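Local coordinates for decapping and exoribonuclease protein 1 (Kluyveromyces lactis, PDB 4GPS) that removes NAD and methylguanosine caps from the 5' ends of RNAs with the help of a divalent metal cation and acts as a 5'-3' exoribonuclease, at residues D289-F300 with K323-S333. Residues are numbered along the deposited sequence; the frame is centred on the assembly and turned at random.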
loop_
_atom_site.group_PDB
_atom_site.type_symbol
_atom_site.label_atom_id
_atom_site.label_comp_id
_atom_site.label_asym_id
_atom_site.label_seq_id
_atom_site.Cartn_x
_atom_site.Cartn_y
_atom_site.Cartn_z
ATOM N N ASP A 289 -16.692 -3.336 -11.584
ATOM C CA ASP A 289 -16.917 -2.984 -10.179
ATOM C C ASP A 289 -15.706 -3.352 -9.313
ATOM O O ASP A 289 -15.820 -3.921 -8.223
ATOM C CB ASP A 289 -18.166 -3.669 -9.628
ATOM C CG ASP A 289 -18.579 -3.086 -8.297
ATOM O OD1 ASP A 289 -18.507 -1.842 -8.165
ATOM O OD2 ASP A 289 -18.969 -3.854 -7.393
ATOM N N THR A 290 -14.539 -2.990 -9.815
ATOM C CA THR A 290 -13.290 -3.316 -9.178
ATOM C C THR A 290 -12.422 -2.075 -9.015
ATOM O O THR A 290 -12.189 -1.320 -9.966
ATOM C CB THR A 290 -12.557 -4.368 -10.059
ATOM O OG1 THR A 290 -13.338 -5.577 -10.104
ATOM C CG2 THR A 290 -11.144 -4.652 -9.541
ATOM N N TYR A 291 -11.957 -1.842 -7.801
ATOM C CA TYR A 291 -11.063 -0.713 -7.608
ATOM C C TYR A 291 -9.882 -0.898 -8.564
ATOM O O TYR A 291 -9.429 -2.022 -8.792
ATOM C CB TYR A 291 -10.561 -0.684 -6.169
ATOM C CG TYR A 291 -11.601 -0.242 -5.192
ATOM C CD1 TYR A 291 -12.330 0.935 -5.415
ATOM C CD2 TYR A 291 -11.823 -0.957 -4.010
ATOM C CE1 TYR A 291 -13.254 1.401 -4.481
ATOM C CE2 TYR A 291 -12.740 -0.503 -3.065
ATOM C CZ TYR A 291 -13.449 0.674 -3.301
ATOM O OH TYR A 291 -14.303 1.131 -2.337
ATOM N N THR A 292 -9.397 0.208 -9.116
ATOM C CA THR A 292 -8.287 0.207 -10.070
ATOM C C THR A 292 -7.269 1.295 -9.650
ATOM O O THR A 292 -7.574 2.492 -9.648
ATOM C CB THR A 292 -8.840 0.476 -11.486
ATOM O OG1 THR A 292 -9.765 -0.572 -11.811
ATOM C CG2 THR A 292 -7.695 0.540 -12.545
ATOM N N GLU A 293 -6.077 0.851 -9.256
ATOM C CA GLU A 293 -5.011 1.731 -8.796
ATOM C C GLU A 293 -4.106 2.020 -9.996
ATOM O O GLU A 293 -3.599 1.107 -10.663
ATOM C CB GLU A 293 -4.236 1.061 -7.650
ATOM C CG GLU A 293 -5.171 0.429 -6.617
ATOM C CD GLU A 293 -4.631 0.462 -5.207
ATOM O OE1 GLU A 293 -4.184 1.541 -4.778
ATOM O OE2 GLU A 293 -4.665 -0.578 -4.519
ATOM N N ILE A 294 -3.949 3.309 -10.258
ATOM C CA ILE A 294 -3.198 3.842 -11.376
ATOM C C ILE A 294 -1.734 4.157 -11.033
ATOM O O ILE A 294 -1.436 4.843 -10.050
ATOM C CB ILE A 294 -3.929 5.104 -11.876
ATOM C CG1 ILE A 294 -5.366 4.699 -12.233
ATOM C CG2 ILE A 294 -3.169 5.771 -13.048
ATOM C CD1 ILE A 294 -6.214 5.823 -12.700
ATOM N N LYS A 295 -0.829 3.625 -11.848
ATOM C CA LYS A 295 0.610 3.836 -11.658
ATOM C C LYS A 295 1.225 4.382 -12.950
ATOM O O LYS A 295 0.889 3.938 -14.064
ATOM C CB LYS A 295 1.315 2.520 -11.266
ATOM C CG LYS A 295 0.937 1.969 -9.906
ATOM C CD LYS A 295 1.428 2.877 -8.775
ATOM C CE LYS A 295 1.054 2.328 -7.439
ATOM N NZ LYS A 295 1.496 3.203 -6.339
ATOM N N SER A 296 2.103 5.359 -12.778
ATOM C CA SER A 296 2.823 5.982 -13.876
ATOM C C SER A 296 4.214 5.335 -13.902
ATOM O O SER A 296 4.878 5.255 -12.879
ATOM C CB SER A 296 2.953 7.479 -13.611
ATOM O OG SER A 296 3.723 8.107 -14.611
ATOM N N SER A 297 4.668 4.874 -15.064
ATOM C CA SER A 297 5.985 4.246 -15.113
ATOM C C SER A 297 6.695 4.346 -16.461
ATOM O O SER A 297 6.112 4.673 -17.489
ATOM C CB SER A 297 5.837 2.760 -14.753
ATOM O OG SER A 297 7.075 2.153 -14.459
ATOM N N VAL A 298 7.979 4.059 -16.438
ATOM C CA VAL A 298 8.743 4.014 -17.665
ATOM C C VAL A 298 8.800 2.463 -17.854
ATOM O O VAL A 298 8.620 1.729 -16.869
ATOM C CB VAL A 298 10.112 4.685 -17.391
ATOM C CG1 VAL A 298 11.193 3.685 -17.271
ATOM C CG2 VAL A 298 10.363 5.759 -18.415
ATOM N N HIS A 299 8.978 1.943 -19.071
ATOM C CA HIS A 299 9.039 0.480 -19.239
ATOM C C HIS A 299 9.998 -0.180 -18.232
ATOM O O HIS A 299 11.071 0.340 -17.935
ATOM C CB HIS A 299 9.385 0.095 -20.693
ATOM C CG HIS A 299 8.196 0.139 -21.619
ATOM N ND1 HIS A 299 7.148 -0.763 -21.535
ATOM C CD2 HIS A 299 7.857 1.013 -22.600
ATOM C CE1 HIS A 299 6.221 -0.443 -22.422
ATOM N NE2 HIS A 299 6.625 0.629 -23.080
ATOM N N PHE A 300 9.575 -1.324 -17.697
ATOM C CA PHE A 300 10.325 -2.023 -16.657
ATOM C C PHE A 300 11.606 -2.690 -17.045
ATOM O O PHE A 300 11.681 -3.358 -18.070
ATOM C CB PHE A 300 9.440 -3.072 -15.987
ATOM C CG PHE A 300 8.335 -2.486 -15.171
ATOM C CD1 PHE A 300 6.998 -2.837 -15.423
ATOM C CD2 PHE A 300 8.614 -1.556 -14.175
ATOM C CE1 PHE A 300 5.958 -2.261 -14.697
ATOM C CE2 PHE A 300 7.571 -0.971 -13.436
ATOM C CZ PHE A 300 6.244 -1.327 -13.705
ATOM N N LYS A 323 -10.224 -6.711 -3.170
ATOM C CA LYS A 323 -10.355 -6.798 -4.637
ATOM C C LYS A 323 -9.690 -5.548 -5.184
ATOM O O LYS A 323 -9.970 -4.459 -4.708
ATOM C CB LYS A 323 -11.843 -6.749 -5.063
ATOM C CG LYS A 323 -12.469 -5.279 -4.917
ATOM C CD LYS A 323 -14.007 -5.102 -5.163
ATOM C CE LYS A 323 -14.445 -3.629 -4.868
ATOM N NZ LYS A 323 -15.888 -3.283 -5.183
ATOM N N SER A 324 -8.845 -5.664 -6.192
ATOM C CA SER A 324 -8.207 -4.457 -6.710
ATOM C C SER A 324 -7.329 -4.775 -7.883
ATOM O O SER A 324 -6.554 -5.716 -7.844
ATOM C CB SER A 324 -7.363 -3.805 -5.619
ATOM O OG SER A 324 -6.595 -2.756 -6.136
ATOM N N ASP A 325 -7.455 -4.009 -8.951
ATOM C CA ASP A 325 -6.601 -4.242 -10.108
ATOM C C ASP A 325 -5.663 -3.066 -10.279
ATOM O O ASP A 325 -5.862 -1.998 -9.681
ATOM C CB ASP A 325 -7.427 -4.439 -11.384
ATOM C CG ASP A 325 -8.086 -5.808 -11.440
ATOM O OD1 ASP A 325 -7.616 -6.735 -10.741
ATOM O OD2 ASP A 325 -9.067 -5.970 -12.191
ATOM N N LEU A 326 -4.628 -3.275 -11.078
ATOM C CA LEU A 326 -3.674 -2.227 -11.361
ATOM C C LEU A 326 -3.810 -1.858 -12.811
ATOM O O LEU A 326 -4.135 -2.696 -13.645
ATOM C CB LEU A 326 -2.252 -2.716 -11.127
ATOM C CG LEU A 326 -1.809 -2.828 -9.680
ATOM C CD1 LEU A 326 -0.592 -3.728 -9.552
ATOM C CD2 LEU A 326 -1.477 -1.467 -9.189
ATOM N N LEU A 327 -3.571 -0.590 -13.099
ATOM C CA LEU A 327 -3.582 -0.073 -14.455
ATOM C C LEU A 327 -2.301 0.779 -14.548
ATOM O O LEU A 327 -2.102 1.747 -13.799
ATOM C CB LEU A 327 -4.819 0.780 -14.721
ATOM C CG LEU A 327 -4.862 1.414 -16.122
ATOM C CD1 LEU A 327 -4.846 0.303 -17.213
ATOM C CD2 LEU A 327 -6.132 2.321 -16.241
ATOM N N ILE A 328 -1.412 0.392 -15.443
ATOM C CA ILE A 328 -0.167 1.095 -15.579
ATOM C C ILE A 328 -0.067 1.863 -16.887
ATOM O O ILE A 328 -0.429 1.363 -17.965
ATOM C CB ILE A 328 0.988 0.109 -15.456
ATOM C CG1 ILE A 328 0.995 -0.428 -14.031
ATOM C CG2 ILE A 328 2.325 0.768 -15.863
ATOM C CD1 ILE A 328 2.109 -1.406 -13.747
ATOM N N GLY A 329 0.379 3.105 -16.766
ATOM C CA GLY A 329 0.570 3.939 -17.935
ATOM C C GLY A 329 2.070 4.091 -18.144
ATOM O O GLY A 329 2.753 4.719 -17.327
ATOM N N PHE A 330 2.590 3.495 -19.209
ATOM C CA PHE A 330 4.017 3.582 -19.485
ATOM C C PHE A 330 4.241 4.761 -20.393
ATOM O O PHE A 330 3.536 4.941 -21.388
ATOM C CB PHE A 330 4.522 2.306 -20.163
ATOM C CG PHE A 330 4.362 1.069 -19.329
ATOM C CD1 PHE A 330 3.236 0.278 -19.445
ATOM C CD2 PHE A 330 5.362 0.668 -18.453
ATOM C CE1 PHE A 330 3.110 -0.907 -18.697
ATOM C CE2 PHE A 330 5.239 -0.510 -17.703
ATOM C CZ PHE A 330 4.109 -1.293 -17.832
ATOM N N ARG A 331 5.206 5.586 -20.040
ATOM C CA ARG A 331 5.484 6.741 -20.871
ATOM C C ARG A 331 6.837 6.580 -21.523
ATOM O O ARG A 331 7.700 5.899 -20.987
ATOM C CB ARG A 331 5.464 8.042 -20.050
ATOM C CG ARG A 331 6.584 8.143 -19.052
ATOM C CD ARG A 331 6.598 9.494 -18.323
ATOM N NE ARG A 331 7.797 9.576 -17.483
ATOM C CZ ARG A 331 7.970 8.881 -16.361
ATOM N NH1 ARG A 331 7.011 8.062 -15.923
ATOM N NH2 ARG A 331 9.122 8.958 -15.702
ATOM N N ASN A 332 6.994 7.206 -22.691
ATOM C CA ASN A 332 8.254 7.212 -23.436
ATOM C C ASN A 332 9.230 7.985 -22.535
ATOM O O ASN A 332 8.872 9.041 -21.999
ATOM C CB ASN A 332 8.054 7.972 -24.747
ATOM C CG ASN A 332 9.259 7.909 -25.643
ATOM O OD1 ASN A 332 9.513 6.888 -26.277
ATOM N ND2 ASN A 332 10.020 8.998 -25.694
ATOM N N SER A 333 10.450 7.485 -22.360
ATOM C CA SER A 333 11.414 8.170 -21.486
ATOM C C SER A 333 11.750 9.562 -21.993
ATOM O O SER A 333 11.770 10.521 -21.220
ATOM C CB SER A 333 12.714 7.363 -21.359
ATOM O OG SER A 333 12.466 6.070 -20.813
HETATM O O HOH W 1 9.346 3.707 -21.446
#
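Phe330, level with Ser297 in the parallel pairing, meets His299 and Phe300, the residues that follow Val298. Phe330 CB lies over the His299 ring, a CH-pi contact 4.0 Å from that centroid. With CG anti to the carbonyl carbon (chi1 -62°), the ring goes on over His299: CG packs on His299 CE1 and ND1, and the two rings form an offset stack with planes 5° apart. CD2 rests against His299 CA and Val298 O, and at the far rim CE2 comes 3.6 Å from Phe300 CE1, while CZ touches the same atom slightly farther off. Here the planes stand at 85°, so the edge of Phe330 is directed at the face of Phe300, an offset edge-to-face pair. With an alanine here, His299 and Phe300 would probably lose the ring they share, and the imidazole would be likely to turn more freely.

Seven backbone hydrogen bonds, from Asp325 N to Tyr291 O (2.8 Å) through Arg331 N to Ser297 O (2.9 Å), establish the parallel pairing. At its start, Lys323 NZ donates to Asp289 O (3.1 Å) and sits over the Tyr291 ring, 4.9 Å from the centroid, as a cation-pi pair. Ser324 OG gives Glu293 OE2 a weak hydrogen bond (3.3 Å), secondary to that carboxylate's salt bridge with Arg182. Glu293 and Ile294 bind the divalent metal and Lys295 probably the substrate. The parallel strands, joined through helix 305-319, make a beta-alpha-beta unit, and the first strand carries the Glu-Ile-Lys part of the PD-(D/E)XK nuclease active site.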